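Local coordinates for protein endonuclease MutS2 (Deinococcus radiodurans, PDB 4OD6) that acts as a MutS-family endonuclease, represented here by its Smr domain, and as a whole protein probably senses collided ribosomes and splits them using ATP, at residues V53-L58 / F71-A76; F10-Q15 / L38-L43. All coordinates share one frame; numbering follows the deposited sequence.

Interaction 1 of 2, residues V53-L58 / F71-A76; sequences VLRRTL and FHDAEA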
ATOM      1  N   VAL A  53       8.937   2.416   9.884  1.00  9.43           N
ATOM      2  CA  VAL A  53       8.589   3.788   9.587  1.00 10.51           C
ATOM      3  C   VAL A  53       7.633   3.913   8.374  1.00  8.88           C
ATOM      4  O   VAL A  53       6.601   4.559   8.444  1.00  9.04           O
ATOM      5  CB  VAL A  53       9.859   4.631   9.337  1.00 12.89           C
ATOM      6  CG1 VAL A  53       9.445   6.030   8.980  1.00 14.27           C
ATOM      7  CG2 VAL A  53      10.758   4.658  10.558  1.00 13.96           C
ATOM      8  N   LEU A  54       7.971   3.268   7.263  1.00  8.23           N
ATOM      9  CA  LEU A  54       7.076   3.312   6.103  1.00  7.34           C
ATOM     10  C   LEU A  54       5.743   2.640   6.407  1.00  6.89           C
ATOM     11  O   LEU A  54       4.696   3.175   6.075  1.00  7.19           O
ATOM     12  CB  LEU A  54       7.749   2.695   4.870  1.00  6.74           C
ATOM     13  CG  LEU A  54       8.896   3.506   4.260  1.00  8.16           C
ATOM     14  CD1 LEU A  54       9.295   2.864   2.946  1.00  8.72           C
ATOM     15  CD2 LEU A  54       8.501   4.960   4.038  1.00 10.20           C
ATOM     16  N   ARG A  55       5.766   1.498   7.060  1.00  6.77           N
ATOM     17  CA  ARG A  55       4.510   0.801   7.293  1.00  8.50           C
ATOM     18  C   ARG A  55       3.564   1.693   8.111  1.00  8.07           C
ATOM     19  O   ARG A  55       2.420   1.854   7.795  1.00  7.95           O
ATOM     20  CB  ARG A  55       4.771  -0.497   8.072  1.00 10.75           C
ATOM     21  CG  ARG A  55       3.536  -1.239   8.568  1.00 13.49           C
ATOM     22  CD  ARG A  55       3.975  -2.465   9.350  1.00 18.67           C
ATOM     23  NE  ARG A  55       2.846  -3.240   9.805  1.00 23.63           N
ATOM     24  CZ  ARG A  55       2.192  -2.966  10.910  1.00 26.91           C
ATOM     25  NH1 ARG A  55       2.570  -1.967  11.679  1.00 29.77           N
ATOM     26  NH2 ARG A  55       1.162  -3.703  11.223  1.00 26.75           N
ATOM     27  N   ARG A  56       4.065   2.264   9.200  1.00  8.15           N
ATOM     28  CA  ARG A  56       3.216   3.051  10.105  1.00  8.27           C
ATOM     29  C   ARG A  56       2.713   4.293   9.420  1.00  8.37           C
ATOM     30  O   ARG A  56       1.587   4.639   9.570  1.00  9.20           O
ATOM     31  CB  ARG A  56       3.957   3.398  11.380  1.00  9.38           C
ATOM     32  CG  ARG A  56       4.079   2.222  12.322  1.00 11.45           C
ATOM     33  CD  ARG A  56       4.675   2.634  13.646  1.00 14.74           C
ATOM     34  NE  ARG A  56       5.992   3.208  13.477  1.00 18.27           N
ATOM     35  CZ  ARG A  56       7.109   2.491  13.533  1.00 19.50           C
ATOM     36  NH1 ARG A  56       7.044   1.204  13.719  1.00 21.36           N
ATOM     37  NH2 ARG A  56       8.264   3.073  13.341  1.00 18.96           N
ATOM     38  N   THR A  57       3.571   4.991   8.721  1.00  8.09           N
ATOM     39  CA  THR A  57       3.142   6.218   8.045  1.00  9.14           C
ATOM     40  C   THR A  57       2.152   5.966   6.877  1.00  7.70           C
ATOM     41  O   THR A  57       1.193   6.677   6.681  1.00  8.15           O
ATOM     42  CB  THR A  57       4.313   7.074   7.557  1.00 11.87           C
ATOM     43  OG1 THR A  57       5.094   6.333   6.637  1.00 12.92           O
ATOM     44  CG2 THR A  57       5.177   7.483   8.685  1.00 13.15           C
ATOM     45  N   LEU A  58       2.446   4.957   6.077  1.00  7.16           N
ATOM     46  CA  LEU A  58       1.563   4.587   4.964  1.00  7.27           C
ATOM     47  C   LEU A  58       0.218   4.074   5.656  1.00  7.41           C
ATOM     48  O   LEU A  58      -0.812   4.421   5.130  1.00  7.64           O
ATOM     49  CB  LEU A  58       2.130   3.478   4.110  1.00  6.74           C
ATOM     50  CG  LEU A  58       3.387   3.973   3.395  1.00  6.42           C
ATOM     51  CD1 LEU A  58       4.126   2.816   2.716  1.00  6.80           C
ATOM     52  CD2 LEU A  58       3.066   5.059   2.400  1.00  7.61           C
ATOM     53  N   PHE A  71      -7.618  -1.988   4.462  1.00  7.58           N
ATOM     54  CA  PHE A  71      -6.218  -2.389   4.326  1.00  8.63           C
ATOM     55  C   PHE A  71      -5.798  -3.253   5.508  1.00  9.38           C
ATOM     56  O   PHE A  71      -6.395  -3.187   6.581  1.00 10.43           O
ATOM     57  CB  PHE A  71      -5.339  -1.145   4.204  1.00  8.47           C
ATOM     58  CG  PHE A  71      -5.376  -0.243   5.391  1.00 10.23           C
ATOM     59  CD1 PHE A  71      -6.319   0.759   5.496  1.00 11.00           C
ATOM     60  CD2 PHE A  71      -4.467  -0.381   6.393  1.00 11.23           C
ATOM     61  CE1 PHE A  71      -6.354   1.576   6.601  1.00 12.55           C
ATOM     62  CE2 PHE A  71      -4.504   0.447   7.473  1.00 12.87           C
ATOM     63  CZ  PHE A  71      -5.424   1.423   7.560  1.00 13.49           C
ATOM     64  N   HIS A  72      -4.792  -4.091   5.296  1.00 10.31           N
ATOM     65  CA  HIS A  72      -4.272  -4.983   6.312  1.00 12.01           C
ATOM     66  C   HIS A  72      -2.927  -5.548   5.889  1.00 11.14           C
ATOM     67  O   HIS A  72      -2.542  -5.457   4.759  1.00  9.81           O
ATOM     68  CB  HIS A  72      -5.243  -6.126   6.590  1.00 14.41           C
ATOM     69  CG  HIS A  72      -5.645  -6.881   5.379  1.00 16.87           C
ATOM     70  ND1 HIS A  72      -4.859  -7.846   4.788  1.00 17.42           N
ATOM     71  CD2 HIS A  72      -6.752  -6.783   4.619  1.00 17.92           C
ATOM     72  CE1 HIS A  72      -5.484  -8.319   3.731  1.00 19.09           C
ATOM     73  NE2 HIS A  72      -6.634  -7.690   3.606  1.00 18.97           N
ATOM     74  N   ASP A  73      -2.252  -6.172   6.835  1.00 13.36           N
ATOM     75  CA  ASP A  73      -0.991  -6.855   6.587  1.00 16.02           C
ATOM     76  C   ASP A  73      -1.220  -7.979   5.626  1.00 15.24           C
ATOM     77  O   ASP A  73      -2.254  -8.576   5.587  1.00 16.75           O
ATOM     78  CB  ASP A  73      -0.463  -7.502   7.870  1.00 19.32           C
ATOM     79  CG  ASP A  73      -0.134  -6.526   8.935  1.00 23.46           C
ATOM     80  OD1 ASP A  73       0.314  -5.469   8.654  1.00 23.97           O
ATOM     81  OD2 ASP A  73      -0.281  -6.862  10.127  1.00 27.04           O
ATOM     82  N   ALA A  74      -0.207  -8.271   4.844  1.00 15.07           N
ATOM     83  CA  ALA A  74      -0.201  -9.470   4.069  1.00 16.70           C
ATOM     84  C   ALA A  74      -0.087 -10.678   4.990  1.00 20.65           C
ATOM     85  O   ALA A  74       0.343 -10.569   6.076  1.00 20.53           O
ATOM     86  CB  ALA A  74       0.940  -9.470   3.075  1.00 15.53           C
ATOM     87  N   GLU A  75      -0.432 -11.812   4.416  1.00 25.55           N
ATOM     88  CA  GLU A  75      -0.306 -13.121   5.048  1.00 29.86           C
ATOM     89  C   GLU A  75       1.163 -13.385   5.225  1.00 28.72           C
ATOM     90  O   GLU A  75       1.991 -12.807   4.557  1.00 26.63           O
ATOM     91  CB  GLU A  75      -0.913 -14.202   4.170  1.00 35.16           C
ATOM     92  CG  GLU A  75      -2.409 -14.039   3.971  1.00 39.85           C
ATOM     93  CD  GLU A  75      -3.203 -14.277   5.242  1.00 43.89           C
ATOM     94  OE1 GLU A  75      -4.448 -14.319   5.194  1.00 45.13           O
ATOM     95  OE2 GLU A  75      -2.572 -14.439   6.291  1.00 45.49           O
ATOM     96  N   ALA A  76       1.457 -14.293   6.128  1.00 31.09           N
ATOM     97  CA  ALA A  76       2.816 -14.561   6.525  1.00 34.31           C
ATOM     98  C   ALA A  76       3.631 -15.035   5.390  1.00 36.00           C
ATOM     99  O   ALA A  76       4.765 -14.685   5.317  1.00 36.78           O
ATOM    100  CB  ALA A  76       2.866 -15.576   7.657  1.00 35.60           C
TER

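Interaction 2 of 2, residues F10-Q15 / L38-L43; sequences FDNELQ and LKETPL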
ATOM      1  N   PHE A  10       3.362 -11.565  -8.149  1.00 15.38           N
ATOM      2  CA  PHE A  10       2.051 -10.920  -8.127  1.00 15.86           C
ATOM      3  C   PHE A  10       1.799  -9.756  -9.173  1.00 18.01           C
ATOM      4  O   PHE A  10       2.748  -9.143  -9.635  1.00 21.64           O
ATOM      5  CB  PHE A  10       1.872 -10.303  -6.736  1.00 14.83           C
ATOM      6  CG  PHE A  10       1.828 -11.275  -5.587  1.00 14.66           C
ATOM      7  CD1 PHE A  10       2.970 -11.643  -4.927  1.00 14.97           C
ATOM      8  CD2 PHE A  10       0.635 -11.751  -5.120  1.00 15.05           C
ATOM      9  CE1 PHE A  10       2.920 -12.504  -3.868  1.00 15.47           C
ATOM     10  CE2 PHE A  10       0.576 -12.624  -4.064  1.00 15.26           C
ATOM     11  CZ  PHE A  10       1.714 -12.990  -3.431  1.00 15.89           C
ATOM     12  N   ASP A  11       0.551  -9.456  -9.524  1.00 18.64           N
ATOM     13  CA  ASP A  11       0.106  -8.222 -10.218  1.00 19.83           C
ATOM     14  C   ASP A  11      -0.098  -7.056  -9.178  1.00 19.26           C
ATOM     15  O   ASP A  11      -0.342  -7.282  -8.009  1.00 21.48           O
ATOM     16  CB  ASP A  11      -1.214  -8.445 -11.016  1.00 19.41           C
ATOM     17  CG  ASP A  11      -0.988  -8.659 -12.556  1.00 15.52           C
ATOM     18  OD1 ASP A  11      -0.121  -8.020 -13.172  1.00 13.98           O
ATOM     19  OD2 ASP A  11      -1.772  -9.413 -13.150  1.00 13.45           O
ATOM     20  N   ASN A  12      -0.114  -5.810  -9.630  1.00 17.71           N
ATOM     21  CA  ASN A  12      -0.429  -4.663  -8.777  1.00 17.21           C
ATOM     22  C   ASN A  12       0.467  -4.579  -7.523  1.00 15.77           C
ATOM     23  O   ASN A  12      -0.016  -4.252  -6.445  1.00 14.78           O
ATOM     24  CB  ASN A  12      -1.934  -4.642  -8.415  1.00 18.03           C
ATOM     25  CG  ASN A  12      -2.821  -4.243  -9.580  1.00 17.97           C
ATOM     26  OD1 ASN A  12      -2.733  -3.157 -10.112  1.00 19.39           O
ATOM     27  ND2 ASN A  12      -3.624  -5.159 -10.002  1.00 15.95           N
ATOM     28  N   GLU A  13       1.760  -4.838  -7.673  1.00 14.84           N
ATOM     29  CA  GLU A  13       2.731  -4.652  -6.586  1.00 12.63           C
ATOM     30  C   GLU A  13       3.349  -3.296  -6.800  1.00 10.49           C
ATOM     31  O   GLU A  13       3.869  -2.972  -7.854  1.00 13.09           O
ATOM     32  CB  GLU A  13       3.869  -5.678  -6.547  1.00 15.39           C
ATOM     33  CG  GLU A  13       3.500  -6.992  -5.927  1.00 18.80           C
ATOM     34  CD  GLU A  13       4.703  -7.850  -5.588  1.00 20.81           C
ATOM     35  OE1 GLU A  13       5.664  -7.795  -6.341  1.00 21.46           O
ATOM     36  OE2 GLU A  13       4.632  -8.525  -4.588  1.00 20.94           O
ATOM     37  N   LEU A  14       3.310  -2.529  -5.740  1.00  7.58           N
ATOM     38  CA  LEU A  14       3.892  -1.209  -5.700  1.00  6.78           C
ATOM     39  C   LEU A  14       5.143  -1.231  -4.843  1.00  7.03           C
ATOM     40  O   LEU A  14       5.069  -1.528  -3.715  1.00  7.41           O
ATOM     41  CB  LEU A  14       2.876  -0.221  -5.114  1.00  7.70           C
ATOM     42  CG  LEU A  14       3.291   1.236  -5.063  1.00  8.51           C
ATOM     43  CD1 LEU A  14       3.537   1.819  -6.451  1.00 10.18           C
ATOM     44  CD2 LEU A  14       2.245   2.034  -4.290  1.00  9.64           C
ATOM     45  N   GLN A  15       6.290  -0.903  -5.416  1.00  7.31           N
ATOM     46  CA  GLN A  15       7.591  -0.998  -4.747  1.00  7.56           C
ATOM     47  C   GLN A  15       7.973   0.337  -4.146  1.00  7.92           C
ATOM     48  O   GLN A  15       8.321   1.271  -4.820  1.00  9.64           O
ATOM     49  CB  GLN A  15       8.661  -1.481  -5.755  1.00  9.89           C
ATOM     50  CG  GLN A  15       8.363  -2.815  -6.407  1.00 10.59           C
ATOM     51  CD  GLN A  15       8.511  -3.970  -5.475  1.00 12.57           C
ATOM     52  OE1 GLN A  15       9.101  -3.878  -4.405  1.00 12.70           O
ATOM     53  NE2 GLN A  15       7.977  -5.082  -5.886  1.00 14.98           N
ATOM     54  N   LEU A  38      -9.162   2.400 -12.847  1.00  8.41           N
ATOM     55  CA  LEU A  38      -9.109   1.190 -13.665  1.00  8.93           C
ATOM     56  C   LEU A  38      -9.888   0.021 -13.051  1.00  9.49           C
ATOM     57  O   LEU A  38      -9.903  -1.049 -13.630  1.00  9.93           O
ATOM     58  CB  LEU A  38      -7.637   0.817 -13.897  1.00  9.53           C
ATOM     59  CG  LEU A  38      -6.737   1.901 -14.518  1.00 11.19           C
ATOM     60  CD1 LEU A  38      -5.347   1.318 -14.720  1.00 12.55           C
ATOM     61  CD2 LEU A  38      -7.296   2.361 -15.860  1.00 12.58           C
ATOM     62  N   LYS A  39     -10.578   0.248 -11.931  1.00  9.48           N
ATOM     63  CA  LYS A  39     -11.409  -0.756 -11.281  1.00 10.75           C
ATOM     64  C   LYS A  39     -10.433  -1.987 -10.907  1.00  9.62           C
ATOM     65  O   LYS A  39     -10.805  -3.139 -11.163  1.00 11.27           O
ATOM     66  CB  LYS A  39     -12.617  -1.143 -12.112  1.00 14.36           C
ATOM     67  CG  LYS A  39     -13.536   0.056 -12.236  1.00 19.05           C
ATOM     68  CD  LYS A  39     -14.795  -0.287 -13.013  1.00 23.53           C
ATOM     69  CE  LYS A  39     -15.819   0.865 -13.072  1.00 27.77           C
ATOM     70  NZ  LYS A  39     -15.291   2.066 -13.737  1.00 30.45           N
ATOM     71  N   GLU A  40      -9.244  -1.696 -10.397  0.50  9.02           N
ATOM     72  CA  GLU A  40      -8.295  -2.741 -10.055  0.50  8.58           C
ATOM     73  C   GLU A  40      -8.117  -2.805  -8.552  0.50  9.11           C
ATOM     74  O   GLU A  40      -8.177  -1.783  -7.868  0.50 10.46           O
ATOM     75  CB  GLU A  40      -6.950  -2.488 -10.731  0.50  8.09           C
ATOM     76  CG  GLU A  40      -6.945  -2.833 -12.209  0.50  7.97           C
ATOM     77  CD  GLU A  40      -5.625  -2.520 -12.880  0.50  9.46           C
ATOM     78  OE1 GLU A  40      -4.687  -2.076 -12.184  0.50 10.66           O
ATOM     79  OE2 GLU A  40      -5.528  -2.720 -14.108  0.50 10.07           O
ATOM     80  N   THR A  41      -8.284  -4.006  -8.010  1.00  8.23           N
ATOM     81  CA  THR A  41      -8.019  -4.283  -6.594  1.00  8.49           C
ATOM     82  C   THR A  41      -7.756  -5.775  -6.410  1.00  8.15           C
ATOM     83  O   THR A  41      -8.241  -6.569  -7.214  1.00  9.15           O
ATOM     84  CB  THR A  41      -9.227  -3.863  -5.733  1.00  9.33           C
ATOM     85  OG1 THR A  41      -8.881  -3.902  -4.345  1.00  8.18           O
ATOM     86  CG2 THR A  41     -10.422  -4.779  -5.990  1.00  9.63           C
ATOM     87  N   PRO A  42      -7.055  -6.203  -5.357  1.00  8.04           N
ATOM     88  CA  PRO A  42      -6.301  -5.387  -4.394  1.00  8.17           C
ATOM     89  C   PRO A  42      -4.944  -4.970  -4.882  1.00  8.65           C
ATOM     90  O   PRO A  42      -4.431  -5.533  -5.846  1.00  9.52           O
ATOM     91  CB  PRO A  42      -6.122  -6.336  -3.222  1.00  8.81           C
ATOM     92  CG  PRO A  42      -5.977  -7.663  -3.875  1.00  9.62           C
ATOM     93  CD  PRO A  42      -6.853  -7.645  -5.075  1.00  8.87           C
ATOM     94  N   LEU A  43      -4.378  -3.994  -4.187  1.00  8.98           N
ATOM     95  CA  LEU A  43      -2.979  -3.591  -4.362  1.00 10.42           C
ATOM     96  C   LEU A  43      -2.091  -4.143  -3.286  1.00  9.82           C
ATOM     97  O   LEU A  43      -2.459  -4.152  -2.146  1.00 11.26           O
ATOM     98  CB  LEU A  43      -2.833  -2.090  -4.322  1.00 13.05           C
ATOM     99  CG  LEU A  43      -3.701  -1.319  -5.253  1.00 18.26           C
ATOM    100  CD1 LEU A  43      -3.268   0.126  -5.198  1.00 19.77           C
ATOM    101  CD2 LEU A  43      -3.687  -1.848  -6.670  1.00 20.55           C
TER
HETATM  102  O   HOH W   1      -2.486  -7.676  -5.438  1.00 17.78           O

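Interaction 1 of 2, residues V53-L58 / F71-A76
Arg-55 and Asp-73 reach across the surface of the alpha/beta Smr domain and join helix 53-62 to the end of strand 68-73, an outermost strand of its mixed sheet. The backbones stay well apart, 9.5 Å between CA of Arg-55 and CA of Asp-73, so the link depends on a long side chain. Arginine suits the helix position for that reason: its CB is directed toward the strand, CG lies anti to the backbone N (chi1 172°), and the chain runs extended from CG to NE, delivering the guanidinium at nearly full reach. The shorter aspartate meets it at about a right angle, chain against chain, and its carboxylate plane is turned 37° from that of the guanidinium. Arg-55 NH2 donates to Asp-73 OD1 over 3.2 Å at 156°, a rather long but fairly straight bond that is also a salt bridge. The acceptor sits at the guanidinium edge, close to its plane, and OD1 uses its syn lone pair, on the side of OD2. Because OD2 remains 3.6 Å from NH2 and OD1 the same distance from NE, this is a single-bond pairing and not a two-pronged one.

Around the pair, both side chains touch His-81, Arg-55 also touches His-47, and Asp-73 touches Arg-59, one turn further along helix 53-62. The imidazole of His-72 turns back on the chain, ND1 donating to Asp-73 O at 2.8 Å; the oxygen lies in the ring plane, while the donor stands above the plane of the carbonyl.

Interaction 2 of 2, residues F10-Q15 / L38-L43
Leu-43 and Asn-12 make the packing part of this contact, where the approach to strand 13-15 lies along the loop that connects helix 21-38 to strand 43-46. The methyl CD2 of Leu-43 rests 3.7 Å from CB of Asn-12, and the two side chains meet at a slant. With CG of Leu-43 anti to its carbonyl carbon (chi1 -53°), the branched end swings nearer to Asn-12 while the same side chain also packs on Ile-32 and Ala-35 of the helix; a buried, branched aliphatic suits a place between helix and sheet. CB of Asn-12 also lies 3.7 Å from the carbonyl O of Pro-42.

The polar side-chain approach is between Asn-12 and Glu-40, which cross at about a right angle with amide and carboxylate planes 65° apart. Modelled Asn-12 OD1 is 3.0 Å from Glu-40 OE1, but the amide is probably turned over and Glu-40 has two conformers, so the pairing remains doubtful in detail.

A water spans the two segments, donating to Pro-42 O at 2.9 Å and, weakly, to Asp-11 O at 3.4 Å. Backbone bonds of Asn-12 and Leu-14 go to Arg-44, next after Leu-43, and begin the parallel pairing of a beta-alpha-beta unit. Three backbone features shape the two segments: Asn-12 has positive phi (55°), a conformation asparagine tolerates well, Lys-39 ends the helix in a Schellman motif, and a cis peptide bond precedes Pro-42.

The chemistry thus implies a direct contact that is mainly apolar, around the buried Leu-43, with a water bridge weak on one leg; the sheet pairing continues at Arg-44, and any amide-carboxylate bond is left open.

Interaction 1 and interaction 2 belong to the same four-stranded mixed sheet but sit on opposite sides of the chain's centre, 15 Å between their own centres and about 7 Å between nearest atoms, without touching. Each involves one of the two outermost strands: 68-73 in interaction 1, 13-15 in interaction 2, with 83-88 and 43-46 lying between them. Along the chain they come in series: interaction 2, with helix 21-38 between its segments in sequence, is complete before interaction 1 opens at helix 53-62. One is a salt bridge on the surface, the other a partly buried contact.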